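Local structure of alpha-galactosidase (Thermus thermophilus, 6LCJ) at residues V27-R32 with W133-G138; A56-P61 with T387-W392; A103-A108 with E142-Y147; A146-L151 with M394-V399. The protein probably hydrolyses terminal alpha-galactosidic bonds as a family 36 glycoside hydrolase and assembles as a hexamer. All coordinates share one frame; numbering follows the deposited sequence.

Interaction 1 of 4, residues V27-R32 with W133-G138; sequences VRLWGR and WFLAYG
Backbone bonds carry most of this contact, pairing the antiparallel strands of 27-32 and 133-138, whose axes come within 4.7 Å. In the hydrogen-bonded pair Val27-Leu135, Val27 N gives to Leu135 O at 3.0 Å, nearly along the C=O axis, and Leu135 N gives back to Val27 O from above the carbonyl plane. Leu29 and Trp133 form the next such pair. Leu29 N reaches Trp133 O at 3.0 Å, but the return bond from Trp133 N to Leu29 O is weak, with an N-H...O angle of only 132°. Between them, in the non-hydrogen-bonded pair Arg28-Phe134, Arg28 CA directs a C-H at Trp133 O, 3.2 Å away. Both strands belong to the antiparallel sheet that, with a second sheet, builds the beta-sandwich of family 36 enzymes. Val27, Leu29, Trp133 and Leu135 share the face toward that second sheet, where Tyr126 meets the Trp133 ring; Phe134, on the reverse face, packs under helix 140-149. A side-chain bond continues the pairing past the strand end: with CG anti to its carbonyl carbon (chi1 -59°), Trp133 points NE1 at Gly31 O, 2.9 Å away, the bond almost straight at 177° and lying in both the ring plane and the carbonyl plane. A leucine here would lose this N-H and would probably loosen the chain where it leaves the strand at Gly31. Apolar contacts fill the shared face. Val27 and Leu135 project together from it, Val27 CG2 3.7 Å from Leu135 CD2, and Leu29 crosses Leu135 obliquely, its CD1 4.1 Å from Leu135 CB.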
# COMPACT_ATOMS: atom_id res chain seq x y z
N VAL E 27 -10.41 -28.53 -40.25
CA VAL E 27 -11.21 -29.43 -39.45
C VAL E 27 -12.18 -28.61 -38.61
O VAL E 27 -12.05 -27.39 -38.48
CB VAL E 27 -10.36 -30.34 -38.53
CG1 VAL E 27 -9.59 -31.37 -39.33
CG2 VAL E 27 -9.43 -29.48 -37.66
N ARG E 28 -13.13 -29.30 -38.01
CA ARG E 28 -14.12 -28.69 -37.14
C ARG E 28 -14.05 -29.36 -35.78
O ARG E 28 -14.15 -30.58 -35.68
CB ARG E 28 -15.52 -28.81 -37.74
CG ARG E 28 -16.56 -28.08 -36.94
CD ARG E 28 -17.93 -28.25 -37.57
NE ARG E 28 -18.00 -27.72 -38.92
CZ ARG E 28 -18.87 -26.78 -39.29
NH1 ARG E 28 -19.73 -26.29 -38.39
NH2 ARG E 28 -18.88 -26.34 -40.55
N LEU E 29 -13.86 -28.55 -34.74
CA LEU E 29 -13.78 -29.01 -33.36
C LEU E 29 -15.10 -28.73 -32.67
O LEU E 29 -15.89 -27.91 -33.12
CB LEU E 29 -12.63 -28.32 -32.62
CG LEU E 29 -11.30 -28.29 -33.37
CD1 LEU E 29 -10.23 -27.63 -32.52
CD2 LEU E 29 -10.87 -29.70 -33.78
N TRP E 30 -15.33 -29.44 -31.56
CA TRP E 30 -16.44 -29.10 -30.68
C TRP E 30 -15.95 -28.96 -29.25
O TRP E 30 -15.09 -29.72 -28.80
CB TRP E 30 -17.54 -30.13 -30.72
CG TRP E 30 -18.67 -29.61 -31.47
CD1 TRP E 30 -19.69 -28.82 -31.01
CD2 TRP E 30 -18.90 -29.78 -32.88
NE1 TRP E 30 -20.55 -28.51 -32.04
CE2 TRP E 30 -20.08 -29.09 -33.20
CE3 TRP E 30 -18.22 -30.48 -33.89
CZ2 TRP E 30 -20.60 -29.07 -34.49
CZ3 TRP E 30 -18.73 -30.45 -35.17
CH2 TRP E 30 -19.92 -29.75 -35.46
N GLY E 31 -16.51 -27.98 -28.53
CA GLY E 31 -16.21 -27.87 -27.12
C GLY E 31 -16.28 -26.47 -26.55
O GLY E 31 -15.87 -25.50 -27.20
N ARG E 32 -16.81 -26.36 -25.34
CA ARG E 32 -16.80 -25.07 -24.65
C ARG E 32 -15.38 -24.52 -24.56
O ARG E 32 -15.17 -23.32 -24.73
CB ARG E 32 -17.41 -25.21 -23.25
CG ARG E 32 -18.12 -23.96 -22.77
CD ARG E 32 -18.09 -23.83 -21.26
NE ARG E 32 -18.37 -22.47 -20.80
CZ ARG E 32 -17.57 -21.77 -19.99
NH1 ARG E 32 -16.43 -22.31 -19.56
NH2 ARG E 32 -17.89 -20.54 -19.62
N TRP E 133 -15.87 -24.96 -33.82
CA TRP E 133 -14.65 -24.22 -34.10
C TRP E 133 -14.14 -24.64 -35.46
O TRP E 133 -14.27 -25.80 -35.86
CB TRP E 133 -13.55 -24.50 -33.07
CG TRP E 133 -13.89 -24.15 -31.68
CD1 TRP E 133 -14.51 -24.96 -30.77
CD2 TRP E 133 -13.63 -22.91 -31.01
NE1 TRP E 133 -14.65 -24.30 -29.58
CE2 TRP E 133 -14.12 -23.04 -29.70
CE3 TRP E 133 -13.04 -21.71 -31.40
CZ2 TRP E 133 -14.02 -22.00 -28.77
CZ3 TRP E 133 -12.95 -20.67 -30.47
CH2 TRP E 133 -13.45 -20.83 -29.17
N PHE E 134 -13.52 -23.70 -36.15
CA PHE E 134 -12.77 -23.99 -37.36
C PHE E 134 -11.30 -23.96 -36.98
O PHE E 134 -10.86 -23.02 -36.30
CB PHE E 134 -13.06 -22.98 -38.47
CG PHE E 134 -12.32 -23.28 -39.74
CD1 PHE E 134 -12.50 -24.50 -40.38
CD2 PHE E 134 -11.44 -22.36 -40.28
CE1 PHE E 134 -11.82 -24.80 -41.54
CE2 PHE E 134 -10.75 -22.65 -41.44
CZ PHE E 134 -10.94 -23.88 -42.08
N LEU E 135 -10.56 -24.98 -37.38
CA LEU E 135 -9.12 -25.03 -37.13
C LEU E 135 -8.42 -25.35 -38.43
O LEU E 135 -8.81 -26.28 -39.14
CB LEU E 135 -8.76 -26.06 -36.06
CG LEU E 135 -7.29 -26.46 -35.98
CD1 LEU E 135 -6.48 -25.37 -35.32
CD2 LEU E 135 -7.12 -27.79 -35.26
N ALA E 136 -7.39 -24.57 -38.74
CA ALA E 136 -6.72 -24.69 -40.02
C ALA E 136 -5.27 -24.28 -39.86
O ALA E 136 -4.91 -23.52 -38.96
CB ALA E 136 -7.42 -23.84 -41.08
N TYR E 137 -4.42 -24.81 -40.75
CA TYR E 137 -3.01 -24.47 -40.78
C TYR E 137 -2.60 -24.37 -42.24
O TYR E 137 -2.90 -25.26 -43.03
CB TYR E 137 -2.16 -25.52 -40.06
CG TYR E 137 -0.69 -25.18 -40.04
CD1 TYR E 137 -0.26 -23.90 -39.74
CD2 TYR E 137 0.26 -26.15 -40.31
CE1 TYR E 137 1.08 -23.58 -39.71
CE2 TYR E 137 1.62 -25.85 -40.28
CZ TYR E 137 2.02 -24.56 -39.98
OH TYR E 137 3.37 -24.26 -39.95
N GLY E 138 -1.93 -23.28 -42.60
CA GLY E 138 -1.61 -23.04 -43.98
C GLY E 138 -1.22 -21.60 -44.19
O GLY E 138 -1.02 -20.84 -43.24

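Interaction 2 of 4, residues A56-P61 with T387-W392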
# COMPACT_ATOMS: atom_id res chain seq x y z
N ALA E 56 -7.47 -4.85 -34.34
CA ALA E 56 -7.16 -6.14 -34.94
C ALA E 56 -5.77 -6.05 -35.54
O ALA E 56 -5.53 -5.21 -36.43
CB ALA E 56 -8.19 -6.52 -36.00
N ALA E 57 -4.85 -6.89 -35.07
CA ALA E 57 -3.47 -6.83 -35.54
C ALA E 57 -2.70 -8.04 -35.03
O ALA E 57 -3.15 -8.73 -34.11
CB ALA E 57 -2.78 -5.54 -35.07
N TRP E 58 -1.54 -8.27 -35.64
CA TRP E 58 -0.59 -9.27 -35.15
C TRP E 58 0.27 -8.66 -34.05
O TRP E 58 0.85 -7.59 -34.23
CB TRP E 58 0.31 -9.77 -36.29
CG TRP E 58 -0.40 -10.67 -37.28
CD1 TRP E 58 -1.02 -10.30 -38.44
CD2 TRP E 58 -0.60 -12.09 -37.16
NE1 TRP E 58 -1.57 -11.40 -39.06
CE2 TRP E 58 -1.33 -12.51 -38.30
CE3 TRP E 58 -0.22 -13.04 -36.21
CZ2 TRP E 58 -1.68 -13.84 -38.51
CZ3 TRP E 58 -0.58 -14.36 -36.42
CH2 TRP E 58 -1.30 -14.75 -37.56
N VAL E 59 0.34 -9.34 -32.91
CA VAL E 59 1.13 -8.85 -31.79
C VAL E 59 2.11 -9.93 -31.34
O VAL E 59 2.02 -11.10 -31.73
CB VAL E 59 0.25 -8.41 -30.59
CG1 VAL E 59 -0.82 -7.45 -31.04
CG2 VAL E 59 -0.35 -9.63 -29.89
N ASP E 60 3.05 -9.50 -30.51
CA ASP E 60 4.03 -10.40 -29.90
C ASP E 60 3.44 -10.94 -28.61
O ASP E 60 3.27 -10.16 -27.65
CB ASP E 60 5.33 -9.65 -29.64
CG ASP E 60 6.46 -10.54 -29.15
OD1 ASP E 60 6.23 -11.73 -28.81
OD2 ASP E 60 7.60 -10.04 -29.11
N PRO E 61 3.14 -12.23 -28.51
CA PRO E 61 2.55 -12.74 -27.27
C PRO E 61 3.53 -12.80 -26.13
O PRO E 61 3.12 -13.17 -25.02
CB PRO E 61 2.07 -14.15 -27.65
CG PRO E 61 2.66 -14.45 -29.01
CD PRO E 61 3.57 -13.32 -29.40
N THR E 387 -8.65 -2.21 -40.23
CA THR E 387 -9.29 -2.59 -41.49
C THR E 387 -8.43 -3.58 -42.27
O THR E 387 -8.93 -4.61 -42.75
CB THR E 387 -9.54 -1.34 -42.32
OG1 THR E 387 -10.47 -0.50 -41.64
CG2 THR E 387 -10.07 -1.69 -43.72
N LEU E 388 -7.14 -3.30 -42.40
CA LEU E 388 -6.26 -4.19 -43.14
C LEU E 388 -6.31 -5.63 -42.63
O LEU E 388 -6.08 -6.57 -43.40
CB LEU E 388 -4.82 -3.68 -43.09
CG LEU E 388 -4.50 -2.58 -44.10
CD1 LEU E 388 -3.25 -1.81 -43.70
CD2 LEU E 388 -4.36 -3.18 -45.49
N HIS E 389 -6.62 -5.83 -41.35
CA HIS E 389 -6.65 -7.18 -40.79
C HIS E 389 -8.05 -7.76 -40.73
O HIS E 389 -8.24 -8.82 -40.13
CB HIS E 389 -6.03 -7.21 -39.40
CG HIS E 389 -4.59 -6.82 -39.38
ND1 HIS E 389 -4.17 -5.51 -39.39
CD2 HIS E 389 -3.46 -7.57 -39.38
CE1 HIS E 389 -2.85 -5.47 -39.37
NE2 HIS E 389 -2.40 -6.71 -39.36
N ARG E 390 -9.02 -7.10 -41.34
CA ARG E 390 -10.38 -7.62 -41.38
C ARG E 390 -10.92 -7.73 -42.80
O ARG E 390 -12.13 -7.91 -42.98
CB ARG E 390 -11.29 -6.74 -40.51
CG ARG E 390 -11.09 -6.99 -39.03
CD ARG E 390 -11.88 -6.01 -38.18
NE ARG E 390 -11.99 -6.46 -36.79
CZ ARG E 390 -12.13 -5.63 -35.76
NH1 ARG E 390 -12.18 -4.32 -35.98
NH2 ARG E 390 -12.23 -6.10 -34.52
N LEU E 391 -10.05 -7.64 -43.82
CA LEU E 391 -10.53 -7.66 -45.20
C LEU E 391 -11.07 -9.03 -45.60
O LEU E 391 -11.91 -9.09 -46.51
CB LEU E 391 -9.43 -7.21 -46.15
CG LEU E 391 -9.02 -5.74 -46.00
CD1 LEU E 391 -7.82 -5.43 -46.83
CD2 LEU E 391 -10.18 -4.83 -46.39
N TRP E 392 -10.66 -10.10 -44.92
CA TRP E 392 -11.20 -11.43 -45.16
C TRP E 392 -12.71 -11.49 -44.95
O TRP E 392 -13.35 -12.43 -45.43
CB TRP E 392 -10.52 -12.48 -44.27
CG TRP E 392 -10.38 -12.08 -42.84
CD1 TRP E 392 -9.44 -11.24 -42.31
CD2 TRP E 392 -11.21 -12.48 -41.74
NE1 TRP E 392 -9.64 -11.09 -40.95
CE2 TRP E 392 -10.72 -11.85 -40.58
CE3 TRP E 392 -12.32 -13.32 -41.63
CZ2 TRP E 392 -11.30 -12.03 -39.33
CZ3 TRP E 392 -12.90 -13.49 -40.40
CH2 TRP E 392 -12.39 -12.85 -39.26
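The start of strand 56-59 meets the turn that follows helix 380-388, the nearest alpha carbons, Ala56 CA and His389 CA, being 6.0 Å apart, and the turn is closed on its own side by a bond from Arg390 N to Thr387 O. His389 is the centre of the contact. Its CG is anti to the carbonyl carbon (chi1 -63°), which lays the imidazole against the strand: Ala57 CA stands over the middle of one face, 3.9 Å from the ring centroid and 6° off the normal, a CH-pi contact made by the backbone itself. Trp58 CD1 approaches the imidazole edge, 3.8 Å from His389 CD2; the two rings meet rim to rim with planes 60° apart, so neither stacks on the other. Ala56 O comes to 3.3 Å from His389 ND1, but the angle is too poor for a hydrogen bond. ND1 bonds instead to Arg385 O, one turn back in the helix, and NE2 to Tyr464 OH, so both ring nitrogens are held and the ring's rotation is fixed. Beside it, the Arg390 chain runs extended from CG to NE and places its guanidinium under Ala56, whose CB lies over one face, nearer the rim than the centre, 3.9 Å from Arg390 NE. Bonds to His48 NE2 and Val355 O keep that flat group in place. Strand 56-59, outermost in its beta-sandwich sheet within the chain and bordered by strand 44-48, thus meets the turn after helix 380-388, which precedes barrel strand 398-400, so the contact lies at the sandwich-barrel junction.

Interaction 3 of 4, residues A103-A108 with E142-Y147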
# COMPACT_ATOMS: atom_id res chain seq x y z
N ALA E 103 -0.05 -19.60 -40.93
CA ALA E 103 -0.82 -19.30 -39.73
C ALA E 103 -1.59 -20.53 -39.26
O ALA E 103 -2.18 -21.26 -40.06
CB ALA E 103 -1.78 -18.14 -39.98
N LEU E 104 -1.57 -20.75 -37.95
CA LEU E 104 -2.47 -21.71 -37.31
C LEU E 104 -3.67 -20.91 -36.80
O LEU E 104 -3.52 -20.08 -35.90
CB LEU E 104 -1.76 -22.45 -36.18
CG LEU E 104 -2.60 -23.48 -35.42
CD1 LEU E 104 -2.82 -24.71 -36.29
CD2 LEU E 104 -1.93 -23.84 -34.12
N LEU E 105 -4.84 -21.17 -37.37
CA LEU E 105 -6.05 -20.40 -37.09
C LEU E 105 -7.03 -21.24 -36.29
O LEU E 105 -7.30 -22.39 -36.64
CB LEU E 105 -6.72 -19.93 -38.38
CG LEU E 105 -7.97 -19.05 -38.30
CD1 LEU E 105 -8.04 -18.08 -39.47
CD2 LEU E 105 -9.25 -19.89 -38.21
N LEU E 106 -7.58 -20.64 -35.24
CA LEU E 106 -8.67 -21.20 -34.45
C LEU E 106 -9.78 -20.17 -34.39
O LEU E 106 -9.60 -19.10 -33.80
CB LEU E 106 -8.19 -21.57 -33.05
CG LEU E 106 -9.29 -22.07 -32.11
CD1 LEU E 106 -9.63 -23.53 -32.45
CD2 LEU E 106 -8.90 -21.89 -30.64
N GLY E 107 -10.93 -20.48 -34.99
CA GLY E 107 -12.03 -19.54 -35.05
C GLY E 107 -13.39 -20.10 -34.67
O GLY E 107 -13.79 -21.17 -35.13
N ALA E 108 -14.13 -19.37 -33.84
CA ALA E 108 -15.46 -19.81 -33.44
C ALA E 108 -16.44 -19.78 -34.60
O ALA E 108 -16.44 -18.85 -35.42
CB ALA E 108 -15.98 -18.94 -32.31
N GLU E 142 -5.11 -17.97 -47.21
CA GLU E 142 -6.04 -19.06 -47.49
C GLU E 142 -6.78 -19.46 -46.22
O GLU E 142 -7.99 -19.71 -46.25
CB GLU E 142 -5.31 -20.26 -48.09
CG GLU E 142 -6.26 -21.37 -48.63
CD GLU E 142 -7.63 -20.85 -49.14
OE1 GLU E 142 -7.66 -19.97 -50.04
OE2 GLU E 142 -8.69 -21.33 -48.63
N VAL E 143 -6.07 -19.48 -45.10
CA VAL E 143 -6.63 -19.97 -43.85
C VAL E 143 -7.75 -19.05 -43.35
O VAL E 143 -8.81 -19.51 -42.91
CB VAL E 143 -5.46 -20.16 -42.85
CG1 VAL E 143 -5.63 -19.38 -41.60
CG2 VAL E 143 -5.20 -21.62 -42.57
N PHE E 144 -7.58 -17.73 -43.50
CA PHE E 144 -8.64 -16.80 -43.11
C PHE E 144 -9.80 -16.82 -44.09
O PHE E 144 -10.96 -16.64 -43.69
CB PHE E 144 -8.08 -15.39 -42.96
CG PHE E 144 -7.46 -15.13 -41.63
CD1 PHE E 144 -6.14 -15.48 -41.39
CD2 PHE E 144 -8.22 -14.59 -40.60
CE1 PHE E 144 -5.57 -15.27 -40.16
CE2 PHE E 144 -7.66 -14.36 -39.35
CZ PHE E 144 -6.33 -14.70 -39.13
N ALA E 145 -9.51 -17.01 -45.38
CA ALA E 145 -10.58 -17.14 -46.36
C ALA E 145 -11.41 -18.41 -46.13
O ALA E 145 -12.61 -18.42 -46.40
CB ALA E 145 -9.99 -17.13 -47.77
N ALA E 146 -10.78 -19.48 -45.63
CA ALA E 146 -11.53 -20.71 -45.39
C ALA E 146 -12.40 -20.59 -44.15
O ALA E 146 -13.48 -21.19 -44.10
CB ALA E 146 -10.56 -21.89 -45.26
N TYR E 147 -11.96 -19.83 -43.14
CA TYR E 147 -12.81 -19.55 -41.99
C TYR E 147 -14.01 -18.71 -42.39
O TYR E 147 -15.14 -19.00 -41.98
CB TYR E 147 -11.98 -18.86 -40.89
CG TYR E 147 -12.72 -18.43 -39.63
CD1 TYR E 147 -13.59 -19.29 -38.97
CD2 TYR E 147 -12.53 -17.16 -39.10
CE1 TYR E 147 -14.25 -18.89 -37.81
CE2 TYR E 147 -13.18 -16.75 -37.95
CZ TYR E 147 -14.04 -17.62 -37.31
OH TYR E 147 -14.68 -17.20 -36.16
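Leu105, Tyr147 and Val143 dominate the packing of helix 142-147 on strand 103-108, two elements running nearly parallel, with axes 17° apart and 9.0 Å at closest. Leu105, its CG anti to the backbone N, rises from the strand and divides its branches between helix residues. CD1 sits over the centre of the Phe144 ring, 3.5 Å from the centroid and 3° off the normal, a CH-pi contact. CD2 turns the other way, to 4.0 Å from Tyr147 CB. Val143 and Leu105 run antiparallel past each other, Val143 CG1 against Leu105 CB at 3.4 Å, while Val143 CG2 looks toward Ala103 O. Tyr147, also with CG anti to the backbone N (chi1 177°), lies along the strand with Gly107 CA beneath one ring face. A CB on Gly107 would fall about 2.5 Å from Tyr147 CZ, so the absence of a side chain lets the ring lie this close. The phenol then reaches the strand end, where Tyr147 OH donates to Ala108 O at 2.5 Å, in the carbonyl plane and on a lone pair. Phe46 and Trp392 also meet the Phe144 ring. The chemistry is therefore that of a helix seated on a sheet by aliphatic and aromatic contacts, with a single directional bond across it: that bond satisfies a buried hydroxyl and probably helps to fix the position of the helix along the strand.

Interaction 4 of 4, residues A146-L151 with M394-V399; sequences AYARLL and MENVHV
From Ala146 onward the last turn of helix 140-149 approaches the segment 394-399, and Ala148 is the first residue to touch it. Ala148 CB packs 3.9 Å from Glu395 CB and 3.3 Å from Asn396 OD1, so the methyl touches the base of one side chain and the amide oxygen of the next. Its carbonyl does more: Ala148 O accepts from Asn396 ND2 at 2.8 Å, a bond of 167° that lies on a lone pair and close to the amide plane, and also from Leu151 N at 3.1 Å within the turn. Chi1 of -51°, with CG anti to the carbonyl carbon, brings the Asn396 amide to this helix end. Arg149 follows, its CG 3.8 Å from Glu395 OE2. The opposite charges themselves stay apart, Arg149 NE being 5.1 Å from Glu395 OE2; that carboxylate, turned by a bend at chi2 (73°), forms its salt bridge with Arg153. Leu151 completes the walk, with CB 3.4 Å from Asn396 ND2 and CD1 over one face of the Tyr147 ring, offset toward its rim. Asn396 ND2 also bonds to Pro152 O, so one amide nitrogen spans the end of the helix and the chain beyond. An alanine here would lose both bonds and would probably leave this exit from the helix less firmly fixed to 394-399. The segment leads into strand 398-400, one of the eight parallel strands of the (beta/alpha)8 (TIM) barrel, the fold that carries the active site in this family, so the contact joins the helix packed on the beta-sandwich to a barrel loop, as befits a family 36 domain junction.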
# COMPACT_ATOMS: atom_id res chain seq x y z
N ALA E 146 -10.78 -19.48 -45.63
CA ALA E 146 -11.53 -20.71 -45.39
C ALA E 146 -12.40 -20.59 -44.15
O ALA E 146 -13.48 -21.19 -44.10
CB ALA E 146 -10.56 -21.89 -45.26
N TYR E 147 -11.96 -19.83 -43.14
CA TYR E 147 -12.81 -19.55 -41.99
C TYR E 147 -14.01 -18.71 -42.39
O TYR E 147 -15.14 -19.00 -41.98
CB TYR E 147 -11.98 -18.86 -40.89
CG TYR E 147 -12.72 -18.43 -39.63
CD1 TYR E 147 -13.59 -19.29 -38.97
CD2 TYR E 147 -12.53 -17.16 -39.10
CE1 TYR E 147 -14.25 -18.89 -37.81
CE2 TYR E 147 -13.18 -16.75 -37.95
CZ TYR E 147 -14.04 -17.62 -37.31
OH TYR E 147 -14.68 -17.20 -36.16
N ALA E 148 -13.79 -17.66 -43.20
CA ALA E 148 -14.88 -16.76 -43.56
C ALA E 148 -16.01 -17.49 -44.27
O ALA E 148 -17.18 -17.13 -44.09
CB ALA E 148 -14.35 -15.61 -44.42
N ARG E 149 -15.69 -18.54 -45.05
CA ARG E 149 -16.74 -19.28 -45.76
C ARG E 149 -17.69 -19.99 -44.82
O ARG E 149 -18.84 -20.24 -45.17
CB ARG E 149 -16.12 -20.30 -46.71
CG ARG E 149 -15.63 -19.67 -48.00
CD ARG E 149 -14.70 -20.59 -48.73
NE ARG E 149 -13.69 -19.85 -49.47
CZ ARG E 149 -12.41 -20.19 -49.51
NH1 ARG E 149 -11.99 -21.27 -48.86
NH2 ARG E 149 -11.55 -19.46 -50.21
N LEU E 150 -17.23 -20.31 -43.61
CA LEU E 150 -18.07 -21.00 -42.64
C LEU E 150 -18.88 -20.04 -41.77
O LEU E 150 -19.57 -20.49 -40.85
CB LEU E 150 -17.19 -21.91 -41.78
CG LEU E 150 -16.51 -22.95 -42.67
CD1 LEU E 150 -15.49 -23.74 -41.90
CD2 LEU E 150 -17.58 -23.87 -43.27
N LEU E 151 -18.83 -18.75 -42.03
CA LEU E 151 -19.60 -17.80 -41.25
C LEU E 151 -20.82 -17.35 -42.03
O LEU E 151 -20.92 -17.56 -43.24
CB LEU E 151 -18.72 -16.60 -40.87
CG LEU E 151 -17.50 -16.93 -40.02
CD1 LEU E 151 -16.64 -15.69 -39.79
CD2 LEU E 151 -17.91 -17.56 -38.71
N MET E 394 -14.77 -9.71 -46.46
CA MET E 394 -15.44 -9.34 -47.70
C MET E 394 -16.22 -10.50 -48.28
O MET E 394 -17.05 -10.29 -49.17
CB MET E 394 -14.41 -8.84 -48.72
CG MET E 394 -13.96 -7.40 -48.47
SD MET E 394 -12.62 -7.03 -49.60
CE MET E 394 -13.49 -7.03 -51.18
N GLU E 395 -15.95 -11.71 -47.80
CA GLU E 395 -16.78 -12.87 -48.10
C GLU E 395 -18.18 -12.74 -47.51
O GLU E 395 -19.14 -13.32 -48.05
CB GLU E 395 -16.08 -14.11 -47.54
CG GLU E 395 -16.87 -15.40 -47.70
CD GLU E 395 -16.89 -15.90 -49.14
OE1 GLU E 395 -16.07 -15.42 -49.98
OE2 GLU E 395 -17.72 -16.80 -49.42
N ASN E 396 -18.33 -12.02 -46.40
CA ASN E 396 -19.52 -12.12 -45.59
C ASN E 396 -20.36 -10.86 -45.52
O ASN E 396 -21.52 -10.93 -45.11
CB ASN E 396 -19.15 -12.53 -44.15
CG ASN E 396 -18.26 -13.75 -44.11
OD1 ASN E 396 -17.05 -13.65 -44.30
ND2 ASN E 396 -18.86 -14.91 -43.86
N VAL E 397 -19.81 -9.69 -45.90
CA VAL E 397 -20.51 -8.43 -45.72
C VAL E 397 -19.74 -7.40 -46.53
O VAL E 397 -18.57 -7.60 -46.86
CB VAL E 397 -20.57 -8.06 -44.22
CG1 VAL E 397 -19.18 -7.86 -43.65
CG2 VAL E 397 -21.43 -6.82 -43.98
N HIS E 398 -20.41 -6.30 -46.89
CA HIS E 398 -19.71 -5.15 -47.42
C HIS E 398 -18.82 -4.56 -46.34
O HIS E 398 -19.32 -4.08 -45.31
CB HIS E 398 -20.69 -4.11 -47.94
CG HIS E 398 -21.52 -4.60 -49.08
ND1 HIS E 398 -22.71 -4.01 -49.45
CD2 HIS E 398 -21.33 -5.66 -49.91
CE1 HIS E 398 -23.21 -4.67 -50.48
NE2 HIS E 398 -22.40 -5.67 -50.78
N VAL E 399 -17.51 -4.58 -46.57
CA VAL E 399 -16.55 -4.12 -45.58
C VAL E 399 -16.33 -2.63 -45.78
O VAL E 399 -15.87 -2.18 -46.84
CB VAL E 399 -15.23 -4.90 -45.71
CG1 VAL E 399 -14.15 -4.22 -44.90
CG2 VAL E 399 -15.46 -6.33 -45.26

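Starting from the N terminus, residues 27-32, 56-61 and 103-108 open interactions 1, 2 and 3 in turn. Residues 133-138 close interaction 1 first, so it crosses both others; 142-147 then closes interaction 3, which is nested inside the long loop of interaction 2. Interaction 4 opens on the same helix, sharing Ala146 and Tyr147 with interaction 3, after interaction 1 has closed. Residues 387-392 close interaction 2 and 394-399 close interaction 4, so these two cross. Interactions 1 and 3 build the sandwich sheet and its covering helix, joined by Phe134 N to Gly107 O; interactions 2 and 4 tie that unit to the barrel.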